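Local coordinates for protein free methionine-R-sulfoxide reductase (Saccharomyces cerevisiae, PDB 1F5M) that reduces the R-enantiomer of free methionine sulfoxide to methionine with thioredoxin as electron donor, and so helps protect yeast from oxidative stress, at residues B[128-134]-B[149-155]; B[21-26]-B[159-165]; B[46-51]-B[83-87]. All coordinates share one frame; numbering follows the deposited sequence.

Contact 1. Residues B[128-134]-B[149-155]; sequences ETKSEIV and DIDCLDY
I133 and I150 form an antiparallel hydrogen-bonded pair, closed by I133 N to I150 O at 3.1 Å and I150 N to I133 O at 3.0 Å. They belong to the beta hairpin of strands 131-138 and 144-152 in the antiparallel GAF sheet, and the N-to-C directions of 131-134 and 149-152 differ by 169°. E132 with D151 and V134 with D149 make the non-hydrogen-bonded pairs. At the hairpin's open end the register slips through a classic beta bulge: C152 O accepts from K130 N at 2.9 Å, approached nearly along the C=O axis, and from S131 N at 3.2 Å, tilted out of the carbonyl plane. C152 N donates back to S131 O.

The two faces differ in chemistry. I133 and I150 run alongside each other on one of them, and both rest on L166 of helix 160-176. E132, V134, D149 and D151 occupy the other face, where E132 and D149 touch C101 of helix 99-107. E132 carries CG anti to its backbone N (chi1 -172°) and then runs extended, which sets OE1 2.5 Å from D149 OD1 with the carboxylates only 16° from coplanar. D151, next to E132 on this face, offers OD2 to T129 OG1 at 2.7 Å, met from above the carboxylate plane. N65 ND2 also bonds this threonine oxygen, so T129 links the hairpin to strand 64-72.

At the bulged end, the aliphatic part of K130 crosses one face of Y155, with CD 3.8 Å from the ring centroid in a CH-pi contact. Beside it, S131 OG is held between G157 N and D154 O, to which it donates in the carbonyl plane at a short 2.5 Å.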
loop_
_atom_site.group_PDB
_atom_site.type_symbol
_atom_site.label_atom_id
_atom_site.label_comp_id
_atom_site.label_asym_id
_atom_site.label_seq_id
_atom_site.Cartn_x
_atom_site.Cartn_y
_atom_site.Cartn_z
ATOM N N GLU B 128 -17.802 -7.017 -0.251
ATOM C CA GLU B 128 -18.571 -6.178 -1.197
ATOM C C GLU B 128 -18.063 -6.191 -2.612
ATOM O O GLU B 128 -18.632 -5.524 -3.479
ATOM C CB GLU B 128 -18.599 -4.727 -0.748
ATOM C CG GLU B 128 -19.707 -4.451 0.209
ATOM C CD GLU B 128 -19.159 -3.787 1.438
ATOM O OE1 GLU B 128 -19.226 -2.533 1.554
ATOM O OE2 GLU B 128 -18.625 -4.557 2.283
ATOM N N THR B 129 -16.981 -6.929 -2.860
ATOM C CA THR B 129 -16.444 -6.951 -4.178
ATOM C C THR B 129 -17.453 -7.671 -5.085
ATOM O O THR B 129 -17.953 -8.734 -4.721
ATOM C CB THR B 129 -15.062 -7.688 -4.187
ATOM O OG1 THR B 129 -14.091 -6.913 -3.458
ATOM C CG2 THR B 129 -14.564 -7.863 -5.632
ATOM N N LYS B 130 -17.764 -7.091 -6.245
ATOM C CA LYS B 130 -18.684 -7.737 -7.191
ATOM C C LYS B 130 -18.008 -8.132 -8.483
ATOM O O LYS B 130 -18.448 -9.067 -9.138
ATOM C CB LYS B 130 -19.883 -6.825 -7.513
ATOM C CG LYS B 130 -21.014 -6.970 -6.507
ATOM C CD LYS B 130 -22.085 -5.889 -6.731
ATOM C CE LYS B 130 -23.154 -6.116 -5.628
ATOM N NZ LYS B 130 -24.227 -5.124 -5.713
ATOM N N SER B 131 -17.001 -7.381 -8.913
ATOM C CA SER B 131 -16.294 -7.752 -10.131
ATOM C C SER B 131 -14.846 -7.568 -9.863
ATOM O O SER B 131 -14.490 -6.859 -8.922
ATOM C CB SER B 131 -16.755 -6.965 -11.379
ATOM O OG SER B 131 -16.628 -5.575 -11.268
ATOM N N GLU B 132 -14.005 -8.209 -10.683
ATOM C CA GLU B 132 -12.563 -8.224 -10.457
ATOM C C GLU B 132 -11.748 -8.541 -11.725
ATOM O O GLU B 132 -12.225 -9.198 -12.673
ATOM C CB GLU B 132 -12.264 -9.286 -9.353
ATOM C CG GLU B 132 -10.819 -9.331 -8.807
ATOM C CD GLU B 132 -10.595 -10.295 -7.588
ATOM O OE1 GLU B 132 -9.429 -10.476 -7.151
ATOM O OE2 GLU B 132 -11.566 -10.875 -7.041
ATOM N N ILE B 133 -10.527 -8.027 -11.763
ATOM C CA ILE B 133 -9.606 -8.299 -12.865
ATOM C C ILE B 133 -8.247 -8.608 -12.269
ATOM O O ILE B 133 -7.741 -7.880 -11.365
ATOM C CB ILE B 133 -9.511 -7.124 -13.871
ATOM C CG1 ILE B 133 -8.573 -7.494 -15.030
ATOM C CG2 ILE B 133 -8.999 -5.868 -13.157
ATOM C CD1 ILE B 133 -8.660 -6.578 -16.239
ATOM N N VAL B 134 -7.655 -9.704 -12.726
ATOM C CA VAL B 134 -6.335 -10.103 -12.219
ATOM C C VAL B 134 -5.426 -10.397 -13.374
ATOM O O VAL B 134 -5.746 -11.195 -14.264
ATOM C CB VAL B 134 -6.376 -11.348 -11.318
ATOM C CG1 VAL B 134 -4.985 -11.603 -10.739
ATOM C CG2 VAL B 134 -7.370 -11.145 -10.213
ATOM N N ASP B 149 -3.979 -7.106 -8.986
ATOM C CA ASP B 149 -5.365 -7.389 -8.619
ATOM C C ASP B 149 -6.199 -6.124 -8.351
ATOM O O ASP B 149 -5.835 -5.245 -7.494
ATOM C CB ASP B 149 -5.325 -8.292 -7.352
ATOM C CG ASP B 149 -6.693 -8.870 -6.936
ATOM O OD1 ASP B 149 -7.678 -8.814 -7.703
ATOM O OD2 ASP B 149 -6.772 -9.444 -5.818
ATOM N N ILE B 150 -7.283 -5.981 -9.088
ATOM C CA ILE B 150 -8.192 -4.839 -8.849
ATOM C C ILE B 150 -9.602 -5.311 -8.548
ATOM O O ILE B 150 -10.164 -6.127 -9.333
ATOM C CB ILE B 150 -8.250 -3.918 -10.074
ATOM C CG1 ILE B 150 -6.832 -3.606 -10.555
ATOM C CG2 ILE B 150 -8.992 -2.640 -9.743
ATOM C CD1 ILE B 150 -6.784 -2.576 -11.738
ATOM N N ASP B 151 -10.217 -4.809 -7.463
ATOM C CA ASP B 151 -11.604 -5.221 -7.116
ATOM C C ASP B 151 -12.529 -4.027 -7.405
ATOM O O ASP B 151 -12.122 -2.872 -7.225
ATOM C CB ASP B 151 -11.810 -5.533 -5.623
ATOM C CG ASP B 151 -11.169 -6.815 -5.177
ATOM O OD1 ASP B 151 -10.386 -7.396 -5.932
ATOM O OD2 ASP B 151 -11.423 -7.236 -4.020
ATOM N N CYS B 152 -13.768 -4.310 -7.818
ATOM C CA CYS B 152 -14.770 -3.263 -8.081
ATOM C C CYS B 152 -16.055 -3.536 -7.318
ATOM O O CYS B 152 -16.492 -4.689 -7.213
ATOM C CB CYS B 152 -15.064 -3.192 -9.604
ATOM S SG CYS B 152 -16.341 -2.001 -10.113
ATOM N N LEU B 153 -16.720 -2.475 -6.864
ATOM C CA LEU B 153 -17.975 -2.610 -6.118
ATOM C C LEU B 153 -19.186 -2.916 -6.974
ATOM O O LEU B 153 -20.216 -3.299 -6.440
ATOM C CB LEU B 153 -18.265 -1.347 -5.315
ATOM C CG LEU B 153 -17.241 -1.119 -4.190
ATOM C CD1 LEU B 153 -17.538 0.203 -3.507
ATOM C CD2 LEU B 153 -17.307 -2.231 -3.193
ATOM N N ASP B 154 -19.079 -2.702 -8.288
ATOM C CA ASP B 154 -20.200 -3.016 -9.193
ATOM C C ASP B 154 -19.831 -4.218 -10.052
ATOM O O ASP B 154 -18.645 -4.509 -10.235
ATOM C CB ASP B 154 -20.502 -1.846 -10.160
ATOM C CG ASP B 154 -20.826 -0.515 -9.450
ATOM O OD1 ASP B 154 -21.653 -0.501 -8.515
ATOM O OD2 ASP B 154 -20.270 0.537 -9.864
ATOM N N TYR B 155 -20.841 -4.914 -10.587
ATOM C CA TYR B 155 -20.597 -6.021 -11.507
ATOM C C TYR B 155 -20.070 -5.399 -12.801
ATOM O O TYR B 155 -20.240 -4.203 -13.036
ATOM C CB TYR B 155 -21.907 -6.759 -11.883
ATOM C CG TYR B 155 -22.609 -7.455 -10.733
ATOM C CD1 TYR B 155 -23.783 -6.947 -10.194
ATOM C CD2 TYR B 155 -22.061 -8.585 -10.148
ATOM C CE1 TYR B 155 -24.404 -7.535 -9.098
ATOM C CE2 TYR B 155 -22.671 -9.181 -9.044
ATOM C CZ TYR B 155 -23.842 -8.635 -8.529
ATOM O OH TYR B 155 -24.391 -9.146 -7.381
HETATM O O HOH W 1 -20.413 -3.938 -3.796
#

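Contact 2. Residues B[21-26]-B[159-165]; sequences KEEILE and DHVDKEF
F165 projects from helix 160-176 onto L25 of helix 21-36, and its atoms meet that helix in order. CB faces the L25 side chain. CG and CD2 run beneath L25 CB, which stands over the ring centre, 3.3 Å from the centroid and 8° off the normal, a CH-pi contact. Farther out, E22 OE1 lies 3.3 Å from CE1 and E26 OE1 3.8 Å from CE2, both near the ring plane and on the two sides of CZ; CZ, at the tip, stays under L25 CB. K168 adds a cation-pi contact to this ring. The contact joins the first and last helices of the chain, helix 21-36 and the C-terminal helix of the GAF domain, whose segments run nearly parallel at 24° with axes 11.2 Å apart. Replacing F165 by an alanine would probably open a gap beneath L25 and leave K168 without its aromatic partner. One turn earlier K21, with CG anti to the backbone N (chi1 -172°) and the rest extended, reaches across: NZ makes a salt bridge with D162 OD1 at 2.9 Å, on the syn side but well out of the carboxylate plane; Y57 OH bonds the same oxygen. D159 N donates to D162 OD2, and V161 N to D159 OD2 at 2.8 Å, in a capping box.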
loop_
_atom_site.group_PDB
_atom_site.type_symbol
_atom_site.label_atom_id
_atom_site.label_comp_id
_atom_site.label_asym_id
_atom_site.label_seq_id
_atom_site.Cartn_x
_atom_site.Cartn_y
_atom_site.Cartn_z
ATOM N N LYS B 21 -9.973 7.826 -21.031
ATOM C CA LYS B 21 -9.297 6.635 -20.554
ATOM C C LYS B 21 -7.925 6.303 -21.191
ATOM O O LYS B 21 -6.981 5.951 -20.476
ATOM C CB LYS B 21 -10.256 5.434 -20.657
ATOM C CG LYS B 21 -9.731 4.154 -19.997
ATOM C CD LYS B 21 -10.821 3.120 -19.919
ATOM C CE LYS B 21 -10.380 1.904 -19.125
ATOM N NZ LYS B 21 -11.524 0.946 -18.946
ATOM N N GLU B 22 -7.791 6.417 -22.514
ATOM C CA GLU B 22 -6.495 6.119 -23.117
ATOM C C GLU B 22 -5.417 7.050 -22.579
ATOM O O GLU B 22 -4.305 6.613 -22.303
ATOM C CB GLU B 22 -6.561 6.211 -24.652
ATOM C CG GLU B 22 -7.721 5.373 -25.276
ATOM C CD GLU B 22 -7.860 3.938 -24.693
ATOM O OE1 GLU B 22 -6.931 3.117 -24.918
ATOM O OE2 GLU B 22 -8.901 3.634 -24.027
ATOM N N GLU B 23 -5.741 8.329 -22.428
ATOM C CA GLU B 23 -4.765 9.309 -21.909
ATOM C C GLU B 23 -4.329 8.961 -20.488
ATOM O O GLU B 23 -3.140 9.002 -20.153
ATOM C CB GLU B 23 -5.359 10.723 -21.842
ATOM C CG GLU B 23 -5.659 11.394 -23.158
ATOM C CD GLU B 23 -6.056 12.858 -22.966
ATOM O OE1 GLU B 23 -7.068 13.123 -22.265
ATOM O OE2 GLU B 23 -5.351 13.750 -23.513
ATOM N N ILE B 24 -5.320 8.669 -19.643
ATOM C CA ILE B 24 -5.082 8.337 -18.250
ATOM C C ILE B 24 -4.194 7.099 -18.097
ATOM O O ILE B 24 -3.255 7.077 -17.312
ATOM C CB ILE B 24 -6.434 8.127 -17.525
ATOM C CG1 ILE B 24 -7.193 9.455 -17.486
ATOM C CG2 ILE B 24 -6.215 7.568 -16.129
ATOM C CD1 ILE B 24 -8.521 9.365 -16.777
ATOM N N LEU B 25 -4.466 6.066 -18.862
ATOM C CA LEU B 25 -3.678 4.855 -18.733
ATOM C C LEU B 25 -2.298 5.017 -19.346
ATOM O O LEU B 25 -1.301 4.416 -18.875
ATOM C CB LEU B 25 -4.431 3.681 -19.385
ATOM C CG LEU B 25 -5.834 3.438 -18.797
ATOM C CD1 LEU B 25 -6.468 2.198 -19.414
ATOM C CD2 LEU B 25 -5.720 3.281 -17.301
ATOM N N GLU B 26 -2.213 5.814 -20.402
ATOM C CA GLU B 26 -0.916 5.994 -21.009
ATOM C C GLU B 26 -0.057 6.810 -20.047
ATOM O O GLU B 26 1.135 6.566 -19.911
ATOM C CB GLU B 26 -1.037 6.694 -22.375
ATOM C CG GLU B 26 0.294 6.731 -23.112
ATOM C CD GLU B 26 1.113 5.424 -22.935
ATOM O OE1 GLU B 26 0.628 4.328 -23.416
ATOM O OE2 GLU B 26 2.230 5.522 -22.310
ATOM N N ASP B 159 -12.878 -4.522 -18.636
ATOM C CA ASP B 159 -12.970 -5.052 -19.995
ATOM C C ASP B 159 -11.556 -5.277 -20.552
ATOM O O ASP B 159 -10.555 -5.058 -19.843
ATOM C CB ASP B 159 -13.762 -4.083 -20.872
ATOM C CG ASP B 159 -13.104 -2.721 -20.978
ATOM O OD1 ASP B 159 -13.826 -1.696 -21.032
ATOM O OD2 ASP B 159 -11.876 -2.672 -21.035
ATOM N N HIS B 160 -11.446 -5.687 -21.802
ATOM C CA HIS B 160 -10.115 -5.967 -22.343
ATOM C C HIS B 160 -9.154 -4.791 -22.577
ATOM O O HIS B 160 -7.986 -5.024 -22.887
ATOM C CB HIS B 160 -10.230 -6.833 -23.594
ATOM C CG HIS B 160 -10.593 -8.246 -23.277
ATOM N ND1 HIS B 160 -11.865 -8.617 -22.912
ATOM C CD2 HIS B 160 -9.824 -9.351 -23.141
ATOM C CE1 HIS B 160 -11.866 -9.892 -22.558
ATOM N NE2 HIS B 160 -10.637 -10.358 -22.687
ATOM N N VAL B 161 -9.633 -3.549 -22.471
ATOM C CA VAL B 161 -8.734 -2.406 -22.577
ATOM C C VAL B 161 -7.967 -2.374 -21.238
ATOM O O VAL B 161 -6.803 -2.014 -21.194
ATOM C CB VAL B 161 -9.503 -1.055 -22.708
ATOM C CG1 VAL B 161 -8.658 0.115 -22.071
ATOM C CG2 VAL B 161 -9.774 -0.758 -24.179
ATOM N N ASP B 162 -8.631 -2.746 -20.147
ATOM C CA ASP B 162 -7.982 -2.777 -18.836
ATOM C C ASP B 162 -6.894 -3.854 -18.864
ATOM O O ASP B 162 -5.793 -3.662 -18.346
ATOM C CB ASP B 162 -9.009 -3.121 -17.764
ATOM C CG ASP B 162 -10.068 -2.055 -17.641
ATOM O OD1 ASP B 162 -9.659 -0.880 -17.639
ATOM O OD2 ASP B 162 -11.269 -2.392 -17.552
ATOM N N LYS B 163 -7.218 -4.991 -19.460
ATOM C CA LYS B 163 -6.270 -6.095 -19.572
ATOM C C LYS B 163 -5.061 -5.692 -20.396
ATOM O O LYS B 163 -3.908 -6.073 -20.088
ATOM C CB LYS B 163 -6.922 -7.300 -20.273
ATOM C CG LYS B 163 -5.861 -8.416 -20.625
ATOM C CD LYS B 163 -6.470 -9.572 -21.447
ATOM C CE LYS B 163 -5.371 -10.484 -22.003
ATOM N NZ LYS B 163 -6.014 -11.611 -22.717
ATOM N N GLU B 164 -5.330 -4.972 -21.489
ATOM C CA GLU B 164 -4.274 -4.579 -22.388
ATOM C C GLU B 164 -3.308 -3.658 -21.651
ATOM O O GLU B 164 -2.089 -3.895 -21.697
ATOM C CB GLU B 164 -4.830 -3.869 -23.626
ATOM C CG GLU B 164 -3.769 -3.558 -24.655
ATOM C CD GLU B 164 -4.344 -3.122 -25.990
ATOM O OE1 GLU B 164 -3.829 -3.621 -26.996
ATOM O OE2 GLU B 164 -5.303 -2.295 -26.046
ATOM N N PHE B 165 -3.820 -2.630 -20.990
ATOM C CA PHE B 165 -2.922 -1.725 -20.254
ATOM C C PHE B 165 -2.280 -2.383 -19.044
ATOM O O PHE B 165 -1.105 -2.111 -18.736
ATOM C CB PHE B 165 -3.633 -0.429 -19.818
ATOM C CG PHE B 165 -3.616 0.674 -20.893
ATOM C CD1 PHE B 165 -4.756 0.938 -21.686
ATOM C CD2 PHE B 165 -2.446 1.424 -21.138
ATOM C CE1 PHE B 165 -4.737 1.927 -22.704
ATOM C CE2 PHE B 165 -2.401 2.430 -22.167
ATOM C CZ PHE B 165 -3.549 2.683 -22.947
HETATM O O HOH W 2 -12.657 0.476 -21.189
#

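Contact 3. Residues B[46-51]-B[83-87]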
loop_
_atom_site.group_PDB
_atom_site.type_symbol
_atom_site.label_atom_id
_atom_site.label_comp_id
_atom_site.label_asym_id
_atom_site.label_seq_id
_atom_site.Cartn_x
_atom_site.Cartn_y
_atom_site.Cartn_z
ATOM N N LEU B 46 6.128 -1.480 -6.374
ATOM C CA LEU B 46 4.718 -1.883 -6.387
ATOM C C LEU B 46 3.885 -1.023 -5.485
ATOM O O LEU B 46 2.701 -0.888 -5.712
ATOM C CB LEU B 46 4.513 -3.356 -5.980
ATOM C CG LEU B 46 5.096 -4.392 -6.918
ATOM C CD1 LEU B 46 4.503 -5.771 -6.638
ATOM C CD2 LEU B 46 4.842 -3.950 -8.343
ATOM N N SER B 47 4.470 -0.416 -4.443
ATOM C CA SER B 47 3.656 0.431 -3.599
ATOM C C SER B 47 3.201 1.657 -4.368
ATOM O O SER B 47 2.062 2.038 -4.251
ATOM C CB SER B 47 4.441 0.865 -2.357
ATOM O OG SER B 47 4.656 -0.271 -1.535
ATOM N N ASN B 48 4.099 2.320 -5.101
ATOM C CA ASN B 48 3.686 3.489 -5.879
ATOM C C ASN B 48 2.776 3.022 -7.015
ATOM O O ASN B 48 1.788 3.682 -7.352
ATOM C CB ASN B 48 4.888 4.232 -6.443
ATOM C CG ASN B 48 5.412 5.276 -5.450
ATOM O OD1 ASN B 48 4.654 5.762 -4.637
ATOM N ND2 ASN B 48 6.668 5.620 -5.534
ATOM N N ALA B 49 3.087 1.873 -7.568
ATOM C CA ALA B 49 2.193 1.349 -8.611
ATOM C C ALA B 49 0.748 1.212 -8.097
ATOM O O ALA B 49 -0.207 1.622 -8.783
ATOM C CB ALA B 49 2.685 0.022 -9.071
ATOM N N SER B 50 0.566 0.627 -6.908
ATOM C CA SER B 50 -0.789 0.442 -6.402
ATOM C C SER B 50 -1.498 1.799 -6.306
ATOM O O SER B 50 -2.678 1.912 -6.598
ATOM C CB SER B 50 -0.777 -0.289 -5.037
ATOM O OG SER B 50 -0.299 0.549 -3.998
ATOM N N SER B 51 -0.779 2.855 -5.926
ATOM C CA SER B 51 -1.408 4.166 -5.838
ATOM C C SER B 51 -1.804 4.733 -7.239
ATOM O O SER B 51 -2.835 5.390 -7.401
ATOM C CB SER B 51 -0.437 5.111 -5.145
ATOM O OG SER B 51 -1.002 6.368 -5.030
ATOM N N GLY B 83 1.015 -8.353 -1.145
ATOM C CA GLY B 83 1.983 -7.288 -1.371
ATOM C C GLY B 83 1.268 -5.950 -1.212
ATOM O O GLY B 83 0.142 -5.919 -0.689
ATOM N N PRO B 84 1.880 -4.822 -1.632
ATOM C CA PRO B 84 1.293 -3.471 -1.530
ATOM C C PRO B 84 -0.038 -3.281 -2.228
ATOM O O PRO B 84 -0.274 -3.789 -3.368
ATOM C CB PRO B 84 2.374 -2.562 -2.133
ATOM C CG PRO B 84 3.654 -3.312 -1.867
ATOM C CD PRO B 84 3.240 -4.764 -2.175
ATOM N N PHE B 85 -0.914 -2.529 -1.573
ATOM C CA PHE B 85 -2.220 -2.291 -2.144
ATOM C C PHE B 85 -2.873 -1.036 -1.607
ATOM O O PHE B 85 -2.471 -0.503 -0.564
ATOM C CB PHE B 85 -3.159 -3.479 -1.835
ATOM C CG PHE B 85 -3.559 -3.596 -0.357
ATOM C CD1 PHE B 85 -4.643 -2.868 0.155
ATOM C CD2 PHE B 85 -2.815 -4.395 0.511
ATOM C CE1 PHE B 85 -4.983 -2.936 1.548
ATOM C CE2 PHE B 85 -3.134 -4.485 1.890
ATOM C CZ PHE B 85 -4.227 -3.750 2.410
ATOM N N GLN B 86 -3.857 -0.550 -2.335
ATOM C CA GLN B 86 -4.695 0.572 -1.878
ATOM C C GLN B 86 -6.066 -0.068 -1.650
ATOM O O GLN B 86 -6.584 -0.836 -2.489
ATOM C CB GLN B 86 -4.843 1.702 -2.923
ATOM C CG GLN B 86 -3.566 2.293 -3.425
ATOM C CD GLN B 86 -2.806 3.053 -2.337
ATOM O OE1 GLN B 86 -1.588 2.898 -2.219
ATOM N NE2 GLN B 86 -3.499 3.877 -1.568
ATOM N N GLY B 87 -6.690 0.241 -0.529
ATOM C CA GLY B 87 -8.008 -0.342 -0.255
ATOM C C GLY B 87 -8.141 -0.904 1.158
ATOM O O GLY B 87 -7.372 -0.538 2.047
#
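P84 lies against S47 where helix 42-59 packs on strand 79-85, a helix-on-sheet contact of the GAF fold. The local axes of 46-51 and 83-85 pass 6.9 Å apart with directions 28° from each other, and the interface is small, 283 Å² in all. Its close-packed part begins at the proline ring: P84 CG is 3.2 Å and P84 CB 3.3 Å from S47 OG, and P84 CB also reaches S47 CA at 3.6 Å. S47 sets OG beside its backbone N (chi1 -68°), where V43 O, one turn back in the helix, bonds it; the hydroxyl therefore has a polar partner although a proline edge presses on it.

The close packing continues toward the other end. S50 CB meets the backbone of the strand, 3.8 Å from F85 CA, and Q86 CG lies 3.3 Å from S50 O as the chain turns a corner. F85 itself directs its side chain away from the helix, so that its backbone is what S50 touches.

Only the L46 side is loose. L46 CB comes no closer than 4.2 Å to P84 CG, and the leucine side chain also packs on F69 of strand 64-72. Neither part opens to solvent: all the touching residues are buried, and the second subunit lies against the contact, where S51 OG bonds G87 O of that subunit, a pairing made reciprocally. S50 behaves differently from S51: its hydroxyl sits between backbone N and carbonyl carbon (chi1 72°), which folds it back onto its own helix, where S50 OG donates to S47 O at 2.8 Å.

Overall arrangement
Contacts 1 and 3 reach the same sheet; contact 2 meets it through helix 160-176. Contacts 1 and 2 have centres about 16 Å apart and touch directly: I133 CD1 of the hairpin packs 3.8 Å from D162 CB of helix 160-176, which follows strand 144-152 in the chain. Contact 3, centred about 16 Å from contact 1 and about 18 Å from contact 2, touches neither, with nearest atoms about 7 Å and about 10 Å away; it alone meets the second subunit. The carboxylate face of contact 1, near C101, is probably part of the substrate pocket, as in related reductases. Residues 83-87 lead to C91, whose disulfide with C125 ties that chain to the approach to 128-134.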